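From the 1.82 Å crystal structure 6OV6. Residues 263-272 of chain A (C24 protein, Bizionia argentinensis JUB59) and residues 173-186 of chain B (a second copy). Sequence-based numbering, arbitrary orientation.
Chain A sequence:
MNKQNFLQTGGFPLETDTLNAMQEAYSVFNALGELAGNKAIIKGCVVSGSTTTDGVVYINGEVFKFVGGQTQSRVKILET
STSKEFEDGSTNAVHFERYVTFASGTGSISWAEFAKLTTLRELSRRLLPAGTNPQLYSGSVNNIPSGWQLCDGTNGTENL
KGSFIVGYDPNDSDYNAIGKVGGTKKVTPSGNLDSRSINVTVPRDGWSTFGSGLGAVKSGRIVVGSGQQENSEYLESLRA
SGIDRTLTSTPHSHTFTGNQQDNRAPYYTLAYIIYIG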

# COMPACT_ATOMS: atom_id res chain seq x y z
N ASN A 263 9.94 -8.35 6.03
CA ASN A 263 8.83 -8.68 5.13
C ASN A 263 8.30 -7.46 4.34
O ASN A 263 7.42 -7.61 3.49
N ARG A 264 8.84 -6.29 4.60
CA ARG A 264 8.35 -5.05 3.98
C ARG A 264 8.95 -4.72 2.64
O ARG A 264 10.17 -4.78 2.47
N ALA A 265 8.08 -4.34 1.70
CA ALA A 265 8.45 -3.87 0.38
C ALA A 265 8.91 -2.38 0.56
O ALA A 265 8.72 -1.84 1.68
N PRO A 266 9.54 -1.71 -0.46
CA PRO A 266 10.01 -0.32 -0.29
C PRO A 266 8.89 0.61 0.13
O PRO A 266 7.90 0.73 -0.58
N TYR A 267 9.01 1.17 1.33
CA TYR A 267 7.95 1.98 1.93
C TYR A 267 8.34 3.45 2.12
O TYR A 267 9.53 3.78 2.12
N TYR A 268 7.34 4.30 2.29
CA TYR A 268 7.51 5.75 2.48
C TYR A 268 6.43 6.17 3.48
O TYR A 268 5.24 5.93 3.27
N THR A 269 6.87 6.81 4.59
CA THR A 269 5.95 7.20 5.65
C THR A 269 5.20 8.50 5.33
O THR A 269 5.81 9.54 5.09
N LEU A 270 3.88 8.41 5.35
CA LEU A 270 2.98 9.56 5.22
C LEU A 270 1.94 9.44 6.34
O LEU A 270 1.64 8.33 6.78
N ALA A 271 1.35 10.55 6.76
CA ALA A 271 0.31 10.47 7.78
C ALA A 271 -1.05 10.27 7.10
O ALA A 271 -1.31 10.83 6.03
N TYR A 272 -1.90 9.47 7.73
CA TYR A 272 -3.30 9.29 7.35
C TYR A 272 -4.10 10.20 8.28
O TYR A 272 -4.06 10.04 9.51
N SER B 173 9.77 3.99 15.88
CA SER B 173 10.97 4.60 15.31
C SER B 173 11.11 4.40 13.80
O SER B 173 11.80 5.19 13.15
N ASP B 174 10.45 3.36 13.24
CA ASP B 174 10.48 3.14 11.79
C ASP B 174 9.64 4.18 11.07
O ASP B 174 9.94 4.50 9.91
N TYR B 175 8.56 4.66 11.71
CA TYR B 175 7.57 5.52 11.06
C TYR B 175 7.26 6.83 11.79
O TYR B 175 6.20 7.41 11.55
N ASN B 176 8.16 7.31 12.66
CA ASN B 176 7.87 8.50 13.47
C ASN B 176 8.20 9.84 12.88
O ASN B 176 8.25 10.83 13.61
N ALA B 177 8.43 9.89 11.56
CA ALA B 177 8.60 11.14 10.82
C ALA B 177 8.12 10.92 9.41
O ALA B 177 8.32 9.84 8.84
N ILE B 178 7.51 11.95 8.82
CA ILE B 178 7.11 11.92 7.42
C ILE B 178 8.39 11.71 6.61
O ILE B 178 9.42 12.35 6.88
N GLY B 179 8.33 10.82 5.63
CA GLY B 179 9.48 10.60 4.76
C GLY B 179 10.44 9.51 5.18
O GLY B 179 11.37 9.24 4.44
N LYS B 180 10.24 8.87 6.34
CA LYS B 180 11.07 7.73 6.73
C LYS B 180 10.78 6.58 5.78
O LYS B 180 9.61 6.31 5.45
N VAL B 181 11.86 5.96 5.28
CA VAL B 181 11.81 4.89 4.28
C VAL B 181 12.49 3.63 4.77
O VAL B 181 13.21 3.64 5.78
N GLY B 182 12.24 2.55 4.05
CA GLY B 182 12.83 1.24 4.32
C GLY B 182 12.25 0.23 3.36
O GLY B 182 11.65 0.61 2.35
N GLY B 183 12.38 -1.04 3.71
CA GLY B 183 11.87 -2.14 2.91
C GLY B 183 12.70 -2.44 1.68
O GLY B 183 13.57 -1.65 1.30
N THR B 184 12.46 -3.61 1.07
CA THR B 184 13.16 -4.04 -0.16
C THR B 184 12.18 -4.74 -1.08
O THR B 184 11.25 -5.41 -0.62
N LYS B 185 12.42 -4.63 -2.38
CA LYS B 185 11.59 -5.26 -3.39
C LYS B 185 11.78 -6.79 -3.35
O LYS B 185 10.83 -7.55 -3.52
N LYS B 186 13.05 -7.21 -3.20
CA LYS B 186 13.39 -8.62 -3.20
C LYS B 186 14.08 -8.98 -1.90
O LYS B 186 14.58 -8.12 -1.21

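The two stretches run antiparallel, with a short bridge pairing A:Tyr267 with B:Gly182 and A:Tyr268 with B:Val181, and together they bury 852 Å². At the start of the chain A stretch, the CA-to-CB bond of A:Asn263 (chi1 t) points away, and the residue makes no contact.

A:Arg264 is the first residue to engage. Its CA-to-CB bond points sideways, but the m, t, m rotamer carries the guanidinium back to chain B, where NH1 donates at 2.9 Å to OD2 of B:Asp174, a hydrogen bond within a salt bridge, and at 2.8 Å to OH of B:Tyr175. Both acceptors lie at the guanidinium edge, where its N-H bonds point. A water extends the pairing, accepting from NH2 of A:Arg264 at 3.1 Å and donating to OD1 of B:Asp174 at 2.7 Å. A long, planar, multiple donor is well suited to this place. The backbone helps too: O of A:Arg264 accepts from N of B:Thr184 at 2.9 Å.

The CA-to-CB bond of A:Ala265 points away, and the main chains approach closely here. O of A:Ala265 lies 3.4 Å from CA of B:Gly183, where an ideal CB would clash with that same oxygen; the positive phi of B:Gly183 also favours glycine. A:Pro266, whose CA-to-CB bond points sideways, has a C-gamma exo ring, and its CD lies 3.5 Å from N of B:Lys185, a van der Waals contact with the backbone.

A:Tyr267, the residue most covered by the other stretch, adopts chi1 p, which brings its ring between two partners. Over one face comes the edge of B:Tyr175 (chi1 m), with planes at 72° and CE1 of A:Tyr267 3.6 Å from CE1 of B:Tyr175. Over the opposite face lies B:Gly182, whose CA sits 3.7 Å from the ring centroid in a CH-pi contact. Glycine fits here because an ideal CB would clash with OH of A:Tyr267. That hydroxyl is 2.8 Å from the O of a second water, which donates to O of B:Asp174 and O of B:Val181, so the water links the phenol to two backbone oxygens of chain B.

A:Tyr268 (chi1 t) shares its sheet face with B:Val181 (chi1 m): CD1 of the tyrosine meets CG1 of the valine at 3.6 Å. Its ring also covers B:Gly179, with CE2 of A:Tyr268 3.5 Å from CA of B:Gly179, whose backbone angles in the type II turn themselves call for glycine.

The CA-to-CB bond of A:Thr269 points toward chain B, in rotamer m. Its OG1 donates at 2.9 Å to O of B:Lys180, which also accepts from N of A:Thr269, while its methyl CG2 approaches O of B:Tyr175 at 3.4 Å. The beta-branched threonine suits the site because its hydroxyl adds a second hydrogen bond to O of B:Lys180, while its compact methyl fits against the backbone oxygens of B:Tyr175 and B:Ala177.

Beyond it, B:Ile178 (m, m) supplies the apolar surface. CD2 of A:Leu270 (m, t) lies 4.2 Å from CG2 of B:Ile178, and CB of A:Ala271 lies 3.8 Å from CD1 of B:Ile178. A:Tyr272 (chi1 m) is out of reach.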

# COMPACT_ATOMS: atom_id res chain seq x y z
CB ASN A 263 7.72 -9.33 5.95
CG ASN A 263 6.87 -10.30 5.20
OD1 ASN A 263 7.23 -10.82 4.14
ND2 ASN A 263 5.72 -10.56 5.75
CB ARG A 264 8.51 -3.86 4.91
CG ARG A 264 7.73 -4.05 6.22
CD ARG A 264 8.14 -3.00 7.22
NE ARG A 264 9.51 -3.18 7.68
CZ ARG A 264 10.07 -2.47 8.65
NH1 ARG A 264 9.38 -1.53 9.27
NH2 ARG A 264 11.32 -2.71 9.03
CB ALA A 265 7.25 -3.95 -0.56
CB PRO A 266 10.62 0.03 -1.65
CG PRO A 266 11.06 -1.33 -2.19
CD PRO A 266 9.93 -2.22 -1.80
CB TYR A 267 7.46 1.33 3.25
CG TYR A 267 8.46 1.31 4.40
CD1 TYR A 267 8.73 2.46 5.15
CD2 TYR A 267 9.08 0.12 4.78
CE1 TYR A 267 9.61 2.43 6.24
CE2 TYR A 267 9.93 0.06 5.89
CZ TYR A 267 10.19 1.22 6.61
OH TYR A 267 11.06 1.18 7.66
CB TYR A 268 7.32 6.47 1.13
CG TYR A 268 7.88 7.88 1.12
CD1 TYR A 268 9.04 8.19 0.42
CD2 TYR A 268 7.22 8.92 1.78
CE1 TYR A 268 9.54 9.50 0.36
CE2 TYR A 268 7.72 10.22 1.75
CZ TYR A 268 8.90 10.50 1.07
OH TYR A 268 9.38 11.79 1.04
CB THR A 269 6.69 7.32 7.02
OG1 THR A 269 7.43 6.13 7.29
CG2 THR A 269 5.73 7.62 8.17
CB LEU A 270 2.28 9.61 3.85
CG LEU A 270 3.16 9.81 2.60
CD1 LEU A 270 2.31 9.80 1.32
CD2 LEU A 270 3.95 11.13 2.66
CB ALA A 271 0.30 11.74 8.61
CB TYR A 272 -3.78 7.85 7.48
CG TYR A 272 -3.26 6.99 6.37
CD1 TYR A 272 -3.75 7.14 5.07
CD2 TYR A 272 -2.24 6.07 6.58
CE1 TYR A 272 -3.25 6.38 4.02
CE2 TYR A 272 -1.72 5.30 5.52
CZ TYR A 272 -2.21 5.49 4.24
OH TYR A 272 -1.71 4.81 3.16
CB SER B 173 12.22 4.16 16.07
OG SER B 173 12.37 2.75 16.04
CB ASP B 174 9.92 1.75 11.44
CG ASP B 174 10.83 0.58 11.79
OD1 ASP B 174 12.04 0.80 11.96
OD2 ASP B 174 10.33 -0.56 11.82
CB TYR B 175 6.24 4.73 10.93
CG TYR B 175 6.39 3.29 10.47
CD1 TYR B 175 7.08 2.97 9.30
CD2 TYR B 175 5.78 2.25 11.16
CE1 TYR B 175 7.20 1.66 8.85
CE2 TYR B 175 5.89 0.93 10.72
CZ TYR B 175 6.58 0.65 9.55
OH TYR B 175 6.70 -0.63 9.06
CB ASN B 176 8.41 8.34 14.91
CG ASN B 176 9.91 8.24 14.95
OD1 ASN B 176 10.57 8.28 13.92
ND2 ASN B 176 10.47 8.10 16.14
CB ALA B 177 10.06 11.59 10.81
CB ILE B 178 6.41 13.25 7.02
CG1 ILE B 178 5.11 13.52 7.84
CG2 ILE B 178 6.19 13.37 5.49
CD1 ILE B 178 3.95 12.49 7.73
CB LYS B 180 10.83 7.29 8.18
CG LYS B 180 11.50 8.22 9.20
CD LYS B 180 11.63 7.59 10.56
CE LYS B 180 12.76 8.25 11.31
NZ LYS B 180 12.90 7.70 12.68
CB VAL B 181 12.35 5.36 2.89
CG1 VAL B 181 11.55 6.54 2.35
CG2 VAL B 181 13.86 5.69 2.93
CB THR B 184 14.36 -4.99 0.15
OG1 THR B 184 13.85 -6.21 0.70
CG2 THR B 184 15.40 -4.40 1.14
CB LYS B 185 12.03 -4.74 -4.76
CG LYS B 185 11.15 -5.17 -5.92
CD LYS B 185 11.65 -4.60 -7.26
CE LYS B 185 11.41 -3.12 -7.45
NZ LYS B 185 11.58 -2.75 -8.88
CB LYS B 186 14.35 -8.94 -4.37
CG LYS B 186 13.97 -8.43 -5.75
CD LYS B 186 12.72 -9.11 -6.32
CE LYS B 186 12.57 -8.79 -7.79
NZ LYS B 186 11.48 -9.57 -8.37
O HOH W 1 13.49 -1.08 10.60
O HOH W 2 12.07 3.62 8.61